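Local structure of MGS-M5 (4Q3N) at residues Gln159-Ile163 with Met201-Ser205; Arg166-Ala170 with Asn186-Gly190; Asp178-Trp184 with Ile212-Arg217; Tyr171-Glu175 with Ile271-Ala275. The protein probably catalyses the NAD-dependent interconversion of L-lactate and pyruvate, as expected of a lactate dehydrogenase with a Rossmann-fold nucleotide-binding domain. One frame throughout, in Å; residues are numbered along the deposited sequence.

Interaction 1 of 4, residues Gln159-Ile163 with Met201-Ser205. With NA (sodium ion), chain B.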
loop_
_atom_site.group_PDB
_atom_site.type_symbol
_atom_site.label_atom_id
_atom_site.label_comp_id
_atom_site.label_asym_id
_atom_site.label_seq_id
_atom_site.Cartn_x
_atom_site.Cartn_y
_atom_site.Cartn_z
ATOM N N GLN A 159 1.013 1.074 -24.903
ATOM C CA GLN A 159 -0.094 0.616 -25.699
ATOM C C GLN A 159 0.346 -0.046 -27.015
ATOM O O GLN A 159 -0.412 -0.845 -27.571
ATOM C CB GLN A 159 -1.090 1.791 -25.995
ATOM C CG GLN A 159 -1.735 2.351 -24.743
ATOM C CD GLN A 159 -2.303 1.286 -23.820
ATOM O OE1 GLN A 159 -3.416 0.831 -24.027
ATOM N NE2 GLN A 159 -1.544 0.904 -22.767
ATOM N N TYR A 160 1.502 0.322 -27.561
ATOM C CA TYR A 160 2.013 -0.390 -28.752
ATOM C C TYR A 160 2.598 -1.776 -28.376
ATOM O O TYR A 160 2.314 -2.790 -29.010
ATOM C CB TYR A 160 3.130 0.415 -29.467
ATOM C CG TYR A 160 2.539 1.527 -30.303
ATOM C CD1 TYR A 160 2.166 2.717 -29.708
ATOM C CD2 TYR A 160 2.331 1.363 -31.681
ATOM C CE1 TYR A 160 1.578 3.747 -30.459
ATOM C CE2 TYR A 160 1.711 2.386 -32.433
ATOM C CZ TYR A 160 1.368 3.573 -31.803
ATOM O OH TYR A 160 0.799 4.623 -32.503
ATOM N N ILE A 161 3.435 -1.800 -27.355
ATOM C CA ILE A 161 4.231 -3.018 -27.117
ATOM C C ILE A 161 3.681 -3.904 -26.009
ATOM O O ILE A 161 4.231 -4.987 -25.752
ATOM C CB ILE A 161 5.690 -2.655 -26.791
ATOM C CG1 ILE A 161 5.763 -1.742 -25.560
ATOM C CG2 ILE A 161 6.318 -1.887 -27.985
ATOM C CD1 ILE A 161 7.196 -1.552 -25.026
ATOM N N HIS A 162 2.589 -3.472 -25.389
ATOM C CA HIS A 162 1.888 -4.268 -24.363
ATOM C C HIS A 162 2.868 -4.699 -23.246
ATOM O O HIS A 162 2.925 -5.885 -22.879
ATOM C CB HIS A 162 1.234 -5.493 -25.005
ATOM C CG HIS A 162 0.367 -5.131 -26.174
ATOM N ND1 HIS A 162 0.597 -5.600 -27.451
ATOM C CD2 HIS A 162 -0.683 -4.275 -26.266
ATOM C CE1 HIS A 162 -0.309 -5.084 -28.273
ATOM N NE2 HIS A 162 -1.093 -4.276 -27.579
ATOM N N ILE A 163 3.609 -3.720 -22.746
ATOM C CA ILE A 163 4.525 -3.876 -21.577
ATOM C C ILE A 163 4.062 -2.857 -20.505
ATOM O O ILE A 163 3.682 -1.730 -20.854
ATOM C CB ILE A 163 6.012 -3.577 -21.977
ATOM C CG1 ILE A 163 6.505 -4.552 -23.053
ATOM C CG2 ILE A 163 6.988 -3.523 -20.694
ATOM C CD1 ILE A 163 6.538 -5.997 -22.579
ATOM N N MET A 201 10.209 -6.201 -32.329
ATOM C CA MET A 201 8.776 -6.281 -32.207
ATOM C C MET A 201 8.075 -5.713 -33.439
ATOM O O MET A 201 8.237 -4.535 -33.753
ATOM C CB MET A 201 8.305 -5.503 -30.950
ATOM C CG MET A 201 8.981 -6.017 -29.638
ATOM S SD MET A 201 8.055 -5.311 -28.273
ATOM C CE MET A 201 6.741 -6.549 -28.236
ATOM N N ASP A 202 7.246 -6.523 -34.068
ATOM C CA ASP A 202 6.366 -6.030 -35.135
ATOM C C ASP A 202 5.385 -4.994 -34.637
ATOM O O ASP A 202 4.873 -4.221 -35.438
ATOM C CB ASP A 202 5.606 -7.175 -35.749
ATOM C CG ASP A 202 6.513 -8.055 -36.610
ATOM O OD1 ASP A 202 7.539 -7.528 -37.094
ATOM O OD2 ASP A 202 6.226 -9.262 -36.776
ATOM N N GLU A 203 5.151 -4.985 -33.318
ATOM C CA GLU A 203 4.214 -4.071 -32.657
ATOM C C GLU A 203 4.585 -2.584 -32.732
ATOM O O GLU A 203 3.744 -1.739 -32.486
ATOM C CB GLU A 203 4.076 -4.441 -31.172
ATOM C CG GLU A 203 3.282 -5.722 -30.912
ATOM C CD GLU A 203 4.107 -7.029 -31.051
ATOM O OE1 GLU A 203 5.288 -6.996 -31.467
ATOM O OE2 GLU A 203 3.549 -8.100 -30.742
ATOM N N ILE A 204 5.849 -2.252 -32.977
ATOM C CA ILE A 204 6.251 -0.842 -32.953
ATOM C C ILE A 204 7.303 -0.573 -34.040
ATOM O O ILE A 204 8.229 -1.354 -34.250
ATOM C CB ILE A 204 6.749 -0.395 -31.562
ATOM C CG1 ILE A 204 6.859 1.131 -31.485
ATOM C CG2 ILE A 204 8.065 -1.118 -31.132
ATOM C CD1 ILE A 204 6.802 1.673 -30.011
ATOM N N SER A 205 7.091 0.522 -34.776
ATOM C CA SER A 205 7.975 0.879 -35.881
ATOM C C SER A 205 8.472 2.314 -35.725
ATOM O O SER A 205 7.962 3.079 -34.905
ATOM C CB SER A 205 7.261 0.733 -37.245
ATOM O OG SER A 205 6.773 -0.579 -37.470
HETATM NA NA NA B . 9.200 -3.011 -35.437
HETATM O O HOH W 1 2.736 -7.831 -27.928
HETATM O O HOH W 2 9.788 -5.352 -36.612
HETATM O O HOH W 3 7.369 -2.885 -37.025
HETATM O O HOH W 4 10.183 -2.046 -37.327
#
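A loop can be shaped by a metal ion and still be held in place by ordinary side-chain packing, as the end of helix 147-161 against Met201-Ser205 illustrates. Without a direct hydrogen bond, the segments are held by packing, closest from Tyr160 O to Glu203 CB (3.2 Å), and one bridging water. Ile161, with chi1 in the p well, brings CG2 to 3.7 Å from Ile204 CG2 and 3.9 Å from Met201 SD. The extended t,t conformation of Ile204 carries its CD1 to 3.9 Å from Tyr160 CB. Glu203 bends at chi2 (p), and its OE2 meets a water at 2.9 Å that also lies 3.1 Å from His162 ND1, bridging the segments where His162 leaves the helix with positive phi. Met201 to Ile204 form a type I turn, which turns carbonyls toward sodium: Met201 O at 2.5 Å and Ile204 O at 2.3 Å, joined by Ile198 O and three waters. The ion thus ties the end of helix 194-200 to the loop that follows it. Around the contact, Tyr160 packs on Asp208 and Ile212 of helix 206-227, Ile161 reaches Val189 of strand 188-189, and Met201 touches His284 of the second subunit.

Interaction 2 of 4, residues Arg166-Ala170 with Asn186-Gly190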
loop_
_atom_site.group_PDB
_atom_site.type_symbol
_atom_site.label_atom_id
_atom_site.label_comp_id
_atom_site.label_asym_id
_atom_site.label_seq_id
_atom_site.Cartn_x
_atom_site.Cartn_y
_atom_site.Cartn_z
ATOM N N ARG A 166 5.365 1.149 -16.515
ATOM C CA ARG A 166 6.401 1.452 -15.487
ATOM C C ARG A 166 7.740 0.805 -15.872
ATOM O O ARG A 166 8.764 1.104 -15.283
ATOM C CB ARG A 166 5.927 0.994 -14.098
ATOM C CG ARG A 166 4.686 1.832 -13.647
ATOM C CD ARG A 166 3.970 1.202 -12.465
ATOM N NE ARG A 166 3.666 -0.210 -12.681
ATOM C CZ ARG A 166 3.099 -0.978 -11.767
ATOM N NH1 ARG A 166 2.705 -0.446 -10.607
ATOM N NH2 ARG A 166 2.886 -2.249 -12.037
ATOM N N ASN A 167 7.739 -0.045 -16.897
ATOM C CA ASN A 167 8.990 -0.639 -17.406
ATOM C C ASN A 167 9.522 0.182 -18.589
ATOM O O ASN A 167 10.540 -0.157 -19.160
ATOM C CB ASN A 167 8.770 -2.078 -17.926
ATOM C CG ASN A 167 9.062 -3.150 -16.906
ATOM O OD1 ASN A 167 9.865 -2.999 -15.959
ATOM N ND2 ASN A 167 8.407 -4.257 -17.095
ATOM N N VAL A 168 8.797 1.236 -18.980
ATOM C CA VAL A 168 9.183 2.039 -20.133
ATOM C C VAL A 168 9.981 3.225 -19.665
ATOM O O VAL A 168 9.475 4.046 -18.929
ATOM C CB VAL A 168 7.928 2.500 -20.948
ATOM C CG1 VAL A 168 8.354 3.454 -22.109
ATOM C CG2 VAL A 168 7.174 1.252 -21.507
ATOM N N HIS A 169 11.255 3.310 -20.045
ATOM C CA HIS A 169 12.116 4.330 -19.447
ATOM C C HIS A 169 12.566 5.302 -20.520
ATOM O O HIS A 169 13.573 5.065 -21.185
ATOM C CB HIS A 169 13.327 3.720 -18.801
ATOM C CG HIS A 169 12.978 2.617 -17.859
ATOM N ND1 HIS A 169 12.127 2.809 -16.789
ATOM C CD2 HIS A 169 13.348 1.313 -17.832
ATOM C CE1 HIS A 169 12.012 1.674 -16.120
ATOM N NE2 HIS A 169 12.726 0.750 -16.742
ATOM N N ALA A 170 11.822 6.388 -20.665
ATOM C CA ALA A 170 12.036 7.356 -21.723
ATOM C C ALA A 170 11.498 8.678 -21.173
ATOM O O ALA A 170 10.590 8.639 -20.324
ATOM C CB ALA A 170 11.279 6.940 -23.000
ATOM N N ASN A 186 18.071 8.077 -25.712
ATOM C CA ASN A 186 18.214 7.471 -24.360
ATOM C C ASN A 186 16.893 6.895 -23.876
ATOM O O ASN A 186 16.358 7.336 -22.859
ATOM C CB ASN A 186 18.683 8.500 -23.324
ATOM C CG ASN A 186 20.131 8.909 -23.486
ATOM O OD1 ASN A 186 20.975 8.551 -22.667
ATOM N ND2 ASN A 186 20.431 9.680 -24.530
ATOM N N ALA A 187 16.310 5.978 -24.632
ATOM C CA ALA A 187 15.000 5.437 -24.284
ATOM C C ALA A 187 15.137 3.928 -24.276
ATOM O O ALA A 187 15.775 3.391 -25.164
ATOM C CB ALA A 187 13.936 5.880 -25.264
ATOM N N ASN A 188 14.626 3.263 -23.239
ATOM C CA ASN A 188 14.635 1.820 -23.229
ATOM C C ASN A 188 13.373 1.217 -22.611
ATOM O O ASN A 188 12.527 1.910 -22.019
ATOM C CB ASN A 188 15.874 1.265 -22.529
ATOM C CG ASN A 188 16.229 1.997 -21.291
ATOM O OD1 ASN A 188 16.949 2.998 -21.347
ATOM N ND2 ASN A 188 15.782 1.485 -20.144
ATOM N N VAL A 189 13.209 -0.074 -22.848
ATOM C CA VAL A 189 12.107 -0.807 -22.241
ATOM C C VAL A 189 12.780 -1.870 -21.383
ATOM O O VAL A 189 13.507 -2.715 -21.894
ATOM C CB VAL A 189 11.161 -1.397 -23.318
ATOM C CG1 VAL A 189 10.044 -2.234 -22.659
ATOM C CG2 VAL A 189 10.567 -0.254 -24.153
ATOM N N GLY A 190 12.622 -1.771 -20.065
ATOM C CA GLY A 190 13.371 -2.657 -19.186
ATOM C C GLY A 190 14.805 -2.153 -19.271
ATOM O O GLY A 190 15.091 -1.002 -18.945
#
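Antiparallel pairing is at its plainest where two short strands run almost exactly opposite, here with end-to-end directions 175° apart. His169 and Asn188 form a hydrogen-bonded pair, His169 N to Asn188 O at 2.7 Å and Asn188 N to His169 O at 2.9 Å, while Val168 faces Val189 in a non-hydrogen-bonded pair with CA atoms 4.6 Å apart. A third bond, Gly190 N to Asn167 O at 2.8 Å, extends the pairing to where Gly190 takes a positive phi. CA-H...O contacts supplement these bonds, Val189 CA lying 3.5 Å from Asn167 O and Ala187 CA 3.4 Å from His169 O. Side chains alternate between the sheet faces. On one, the His169 ring turns its edge to Gly190 O (3.1 Å from CD2) and to Asn188 ND2 (3.4 Å from CD2). Asn188, with chi1 in the p well, also bonds through ND2 to Gly190 O at 2.8 Å. Farther along, the methyls Ala170 CB and Ala187 CB meet at 3.6 Å. The pair forms the middle of a four-stranded antiparallel sheet in the C-terminal domain. Val168 and Val189 pack on Ile157 and Ile161 of helix 147-161, respectively, Val189 also meets Val197 of helix 194-200, and His169 stacks on His169 of the second subunit.

Interaction 3 of 4, residues Asp178-Trp184 with Ile212-Arg217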
loop_
_atom_site.group_PDB
_atom_site.type_symbol
_atom_site.label_atom_id
_atom_site.label_comp_id
_atom_site.label_asym_id
_atom_site.label_seq_id
_atom_site.Cartn_x
_atom_site.Cartn_y
_atom_site.Cartn_z
ATOM N N ASP A 178 4.797 23.611 -26.278
ATOM C CA ASP A 178 4.892 23.251 -27.699
ATOM C C ASP A 178 6.296 22.857 -28.140
ATOM O O ASP A 178 6.438 22.144 -29.125
ATOM C CB ASP A 178 4.407 24.409 -28.599
ATOM C CG ASP A 178 2.907 24.739 -28.416
ATOM O OD1 ASP A 178 2.123 23.856 -27.984
ATOM O OD2 ASP A 178 2.516 25.896 -28.715
ATOM N N SER A 179 7.324 23.302 -27.419
ATOM C CA SER A 179 8.707 23.004 -27.833
ATOM C C SER A 179 9.331 21.796 -27.092
ATOM O O SER A 179 10.500 21.485 -27.279
ATOM C CB SER A 179 9.591 24.268 -27.689
ATOM O OG SER A 179 10.022 24.461 -26.335
ATOM N N GLU A 180 8.560 21.068 -26.297
ATOM C CA GLU A 180 9.085 19.830 -25.711
ATOM C C GLU A 180 9.445 18.801 -26.768
ATOM O O GLU A 180 8.978 18.847 -27.879
ATOM C CB GLU A 180 8.090 19.173 -24.785
ATOM C CG GLU A 180 6.877 18.627 -25.554
ATOM C CD GLU A 180 5.735 18.320 -24.626
ATOM O OE1 GLU A 180 5.845 18.701 -23.444
ATOM O OE2 GLU A 180 4.751 17.700 -25.058
ATOM N N PHE A 181 10.245 17.819 -26.405
ATOM C CA PHE A 181 10.658 16.855 -27.414
ATOM C C PHE A 181 10.979 15.530 -26.722
ATOM O O PHE A 181 11.210 15.490 -25.501
ATOM C CB PHE A 181 11.884 17.365 -28.200
ATOM C CG PHE A 181 13.130 17.521 -27.336
ATOM C CD1 PHE A 181 13.331 18.693 -26.603
ATOM C CD2 PHE A 181 14.071 16.492 -27.240
ATOM C CE1 PHE A 181 14.444 18.834 -25.786
ATOM C CE2 PHE A 181 15.197 16.610 -26.434
ATOM C CZ PHE A 181 15.399 17.794 -25.705
ATOM N N VAL A 182 10.954 14.438 -27.479
ATOM C CA VAL A 182 11.255 13.133 -26.910
ATOM C C VAL A 182 12.737 12.900 -26.993
ATOM O O VAL A 182 13.343 13.121 -28.022
ATOM C CB VAL A 182 10.581 11.966 -27.671
ATOM C CG1 VAL A 182 10.835 10.625 -26.942
ATOM C CG2 VAL A 182 9.114 12.212 -27.877
ATOM N N CYS A 183 13.321 12.406 -25.925
ATOM C CA CYS A 183 14.709 11.995 -26.012
ATOM C C CYS A 183 14.742 10.516 -26.459
ATOM O O CYS A 183 14.787 9.599 -25.628
ATOM C CB CYS A 183 15.392 12.203 -24.649
ATOM S SG CYS A 183 17.090 11.691 -24.640
ATOM N N TRP A 184 14.658 10.274 -27.767
ATOM C CA TRP A 184 14.677 8.887 -28.243
ATOM C C TRP A 184 16.053 8.218 -28.123
ATOM O O TRP A 184 16.118 7.009 -28.141
ATOM C CB TRP A 184 14.220 8.804 -29.714
ATOM C CG TRP A 184 12.729 9.165 -29.936
ATOM C CD1 TRP A 184 12.213 10.186 -30.714
ATOM C CD2 TRP A 184 11.605 8.459 -29.411
ATOM N NE1 TRP A 184 10.838 10.163 -30.676
ATOM C CE2 TRP A 184 10.429 9.123 -29.883
ATOM C CE3 TRP A 184 11.469 7.337 -28.575
ATOM C CZ2 TRP A 184 9.141 8.688 -29.564
ATOM C CZ3 TRP A 184 10.184 6.916 -28.226
ATOM C CH2 TRP A 184 9.033 7.598 -28.712
ATOM N N ILE A 212 3.591 9.088 -31.832
ATOM C CA ILE A 212 3.564 9.152 -30.370
ATOM C C ILE A 212 3.963 10.544 -29.864
ATOM O O ILE A 212 3.327 11.078 -28.944
ATOM C CB ILE A 212 4.505 8.036 -29.743
ATOM C CG1 ILE A 212 3.851 6.668 -29.980
ATOM C CG2 ILE A 212 4.740 8.322 -28.261
ATOM C CD1 ILE A 212 4.787 5.377 -29.682
ATOM N N TYR A 213 4.996 11.133 -30.468
ATOM C CA TYR A 213 5.371 12.501 -30.099
ATOM C C TYR A 213 4.179 13.451 -30.301
ATOM O O TYR A 213 3.844 14.245 -29.416
ATOM C CB TYR A 213 6.611 12.963 -30.899
ATOM C CG TYR A 213 6.770 14.487 -31.009
ATOM C CD1 TYR A 213 7.219 15.281 -29.937
ATOM C CD2 TYR A 213 6.461 15.114 -32.188
ATOM C CE1 TYR A 213 7.336 16.715 -30.106
ATOM C CE2 TYR A 213 6.565 16.475 -32.353
ATOM C CZ TYR A 213 6.996 17.275 -31.325
ATOM O OH TYR A 213 7.051 18.642 -31.579
ATOM N N LEU A 214 3.518 13.349 -31.452
ATOM C CA LEU A 214 2.351 14.200 -31.728
ATOM C C LEU A 214 1.255 13.990 -30.696
ATOM O O LEU A 214 0.671 14.959 -30.189
ATOM C CB LEU A 214 1.819 13.924 -33.131
ATOM C CG LEU A 214 2.796 14.246 -34.279
ATOM C CD1 LEU A 214 2.223 14.022 -35.695
ATOM C CD2 LEU A 214 3.295 15.674 -34.144
ATOM N N LYS A 215 1.004 12.727 -30.341
ATOM C CA LYS A 215 -0.013 12.419 -29.316
ATOM C C LYS A 215 0.336 13.072 -27.996
ATOM O O LYS A 215 -0.516 13.603 -27.275
ATOM C CB LYS A 215 -0.119 10.882 -29.079
ATOM C CG LYS A 215 -0.858 10.111 -30.153
ATOM C CD LYS A 215 -2.351 10.484 -30.142
ATOM C CE LYS A 215 -3.028 10.065 -28.814
ATOM N NZ LYS A 215 -3.031 8.591 -28.509
ATOM N N VAL A 216 1.604 12.981 -27.636
ATOM C CA VAL A 216 2.032 13.604 -26.385
ATOM C C VAL A 216 1.875 15.127 -26.440
ATOM O O VAL A 216 1.361 15.750 -25.498
ATOM C CB VAL A 216 3.498 13.223 -26.057
ATOM C CG1 VAL A 216 4.057 14.077 -24.899
ATOM C CG2 VAL A 216 3.589 11.741 -25.728
ATOM N N ARG A 217 2.299 15.728 -27.558
ATOM C CA ARG A 217 2.130 17.161 -27.792
ATOM C C ARG A 217 0.680 17.665 -27.663
ATOM O O ARG A 217 0.430 18.740 -27.117
ATOM C CB ARG A 217 2.607 17.533 -29.212
ATOM C CG ARG A 217 4.099 17.629 -29.430
ATOM C CD ARG A 217 4.658 19.050 -29.228
ATOM N NE ARG A 217 3.749 20.125 -29.602
ATOM C CZ ARG A 217 3.765 20.768 -30.770
ATOM N NH1 ARG A 217 4.629 20.434 -31.719
ATOM N NH2 ARG A 217 2.885 21.742 -30.995
HETATM O O HOH W 5 0.559 21.689 -28.945
HETATM O O HOH W 6 2.294 20.817 -26.397
#
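Charged partners need not touch to be linked: Asp178 OD1 and Arg217 NH2 form only a long salt bridge of 3.8 Å, filled out by water. One water sits 2.8 Å from Asp178 OD1 and accepts a hydrogen bond from Arg217 NH2 at 3.1 Å; another lies 2.9 Å from Arg217 O and, more weakly, 3.4 Å from Asp178 OD1. The Asp178 carbonyl lies over one face of the guanidinium, whose NH1 donates to Tyr213 OH at 3.0 Å. The contact lays helix 206-227 along the edge strand 181-182 of the antiparallel sheet in the lactate/malate dehydrogenase C-terminal domain. Tyr213 is central: its ring edge meets Glu180 O, 3.5 Å from CE1, and its CB packs against Val182 CG2 at 4.0 Å. The side chain of Glu180 reaches the helix, its OE2 lying 3.7 Å from Val216 CG1 and 3.8 Å from Arg217 CA. At the far end, Trp184 CH2 approaches Ile212 CG2 edge-on at 4.4 Å. Leu153 of helix 147-161 packs on both Val182 and Ile212.

Interaction 4 of 4, residues Tyr171-Glu175 with Ile271-Ala275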
loop_
_atom_site.group_PDB
_atom_site.type_symbol
_atom_site.label_atom_id
_atom_site.label_comp_id
_atom_site.label_asym_id
_atom_site.label_seq_id
_atom_site.Cartn_x
_atom_site.Cartn_y
_atom_site.Cartn_z
ATOM N N TYR A 171 12.069 9.804 -21.626
ATOM C CA TYR A 171 11.763 11.140 -21.099
ATOM C C TYR A 171 11.246 12.047 -22.205
ATOM O O TYR A 171 11.695 11.957 -23.371
ATOM C CB TYR A 171 12.990 11.832 -20.486
ATOM C CG TYR A 171 13.681 11.089 -19.337
ATOM C CD1 TYR A 171 12.972 10.623 -18.230
ATOM C CD2 TYR A 171 15.037 10.853 -19.379
ATOM C CE1 TYR A 171 13.619 9.926 -17.194
ATOM C CE2 TYR A 171 15.707 10.161 -18.349
ATOM C CZ TYR A 171 14.985 9.709 -17.261
ATOM O OH TYR A 171 15.653 9.026 -16.280
ATOM N N ILE A 172 10.335 12.927 -21.820
ATOM C CA ILE A 172 10.093 14.169 -22.537
ATOM C C ILE A 172 10.925 15.243 -21.864
ATOM O O ILE A 172 10.904 15.325 -20.627
ATOM C CB ILE A 172 8.616 14.577 -22.487
ATOM C CG1 ILE A 172 7.771 13.464 -23.094
ATOM C CG2 ILE A 172 8.397 15.980 -23.191
ATOM C CD1 ILE A 172 7.862 13.391 -24.697
ATOM N N LEU A 173 11.677 16.011 -22.658
ATOM C CA LEU A 173 12.532 17.075 -22.151
ATOM C C LEU A 173 12.113 18.432 -22.678
ATOM O O LEU A 173 11.411 18.547 -23.714
ATOM C CB LEU A 173 14.009 16.859 -22.537
ATOM C CG LEU A 173 14.519 15.472 -22.050
ATOM C CD1 LEU A 173 15.942 15.269 -22.515
ATOM C CD2 LEU A 173 14.427 15.384 -20.552
ATOM N N GLY A 174 12.659 19.464 -22.035
ATOM C CA GLY A 174 12.487 20.821 -22.559
ATOM C C GLY A 174 11.326 21.551 -21.911
ATOM O O GLY A 174 10.943 21.274 -20.753
ATOM N N GLU A 175 10.770 22.514 -22.653
ATOM C CA GLU A 175 9.634 23.296 -22.182
ATOM C C GLU A 175 8.422 22.389 -22.021
ATOM O O GLU A 175 8.150 21.587 -22.895
ATOM C CB GLU A 175 9.336 24.401 -23.191
ATOM C CG GLU A 175 8.089 25.181 -22.881
ATOM C CD GLU A 175 7.595 25.986 -24.096
ATOM O OE1 GLU A 175 7.801 25.565 -25.261
ATOM O OE2 GLU A 175 7.016 27.069 -23.870
ATOM N N ILE A 271 14.032 24.461 -16.841
ATOM C CA ILE A 271 13.623 23.682 -18.009
ATOM C C ILE A 271 13.529 22.196 -17.633
ATOM O O ILE A 271 14.138 21.775 -16.657
ATOM C CB ILE A 271 14.636 23.936 -19.177
ATOM C CG1 ILE A 271 14.117 23.426 -20.523
ATOM C CG2 ILE A 271 16.027 23.421 -18.793
ATOM C CD1 ILE A 271 15.040 23.900 -21.696
ATOM N N GLY A 272 12.708 21.436 -18.350
ATOM C CA GLY A 272 12.423 20.045 -17.989
ATOM C C GLY A 272 13.632 19.149 -18.294
ATOM O O GLY A 272 14.029 18.978 -19.462
ATOM N N LEU A 273 14.256 18.638 -17.233
ATOM C CA LEU A 273 15.427 17.761 -17.334
ATOM C C LEU A 273 15.307 16.676 -16.270
ATOM O O LEU A 273 14.706 16.900 -15.224
ATOM C CB LEU A 273 16.744 18.553 -17.137
ATOM C CG LEU A 273 16.980 19.678 -18.168
ATOM C CD1 LEU A 273 18.141 20.587 -17.671
ATOM C CD2 LEU A 273 17.271 19.106 -19.605
ATOM N N PRO A 274 15.903 15.500 -16.522
ATOM C CA PRO A 274 15.874 14.463 -15.480
ATOM C C PRO A 274 16.735 14.902 -14.280
ATOM O O PRO A 274 17.843 15.392 -14.446
ATOM C CB PRO A 274 16.461 13.233 -16.181
ATOM C CG PRO A 274 17.364 13.784 -17.258
ATOM C CD PRO A 274 16.727 15.123 -17.689
ATOM N N ALA A 275 16.218 14.733 -13.080
ATOM C CA ALA A 275 16.959 15.175 -11.914
ATOM C C ALA A 275 16.770 14.190 -10.772
ATOM O O ALA A 275 15.752 13.503 -10.691
ATOM C CB ALA A 275 16.501 16.627 -11.493
#
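Two hydrogen bonds between glycines make the whole polar link here: Gly174 N to Gly272 O at 3.0 Å, nearly straight at 174°, and Gly272 N to Gly174 O, also 3.0 Å but bent to 140°. Together they define a single antiparallel, hydrogen-bonded bridge with CA atoms 4.6 Å apart. Both residues have a steric reason to lack a side chain. A CB on Gly272 would clash with Gly174 O, and at the backbone angles of Gly174 (phi 95°, psi -154°) a CB would jam against the preceding carbonyl. The bridge is a local meeting of two sheets of the C-terminal domain, joining the end of strand 168-173 to strand 270-278. Gly174 and Glu175 also open the Gly-Glu-His-Gly-Asp signature of lactate dehydrogenases, whose histidine exchanges the proton during catalysis in characterised relatives. Beyond the bridge the strands diverge, and side chains fill the gap. Leu173 CD2 rests 3.7 Å from Pro274 CD. Pro274 CB lies over the face of the Tyr171 ring in a CH-pi contact, 4.1 Å from its centroid and 23° off the normal. On the Glu175 side, Ile271 CG1 packs 3.6 Å from Gly174 C, while Ile271 also meets Leu298, Ala302 and Leu305 of helix 292-311. Tyr171 touches Ile252 and Pro254 of strand 251-258 and Ala191 of the second subunit.

How the interactions relate
From the N terminus comes first the NAD-binding half, which holds none of these contacts; interaction 1 opens at the end of helix 147-161 and closes at the sodium loop. Interaction 2 falls wholly within that span, closing a shorter loop, and the two meet where Val189 packs on Ile161 and Ile163. Interaction 4 starts next, on the continuation of strand 168-173, and is not closed until Ile271-Ala275, so it crosses interactions 1 and 2. Interaction 3 begins at Asp178 and ends on helix 206-227, within the span of interaction 4 but crossing interactions 1 and 2. These overlapping closures bind helix 147-161, the antiparallel sheet, helix 206-227 and strand 270-278 into one C-terminal domain.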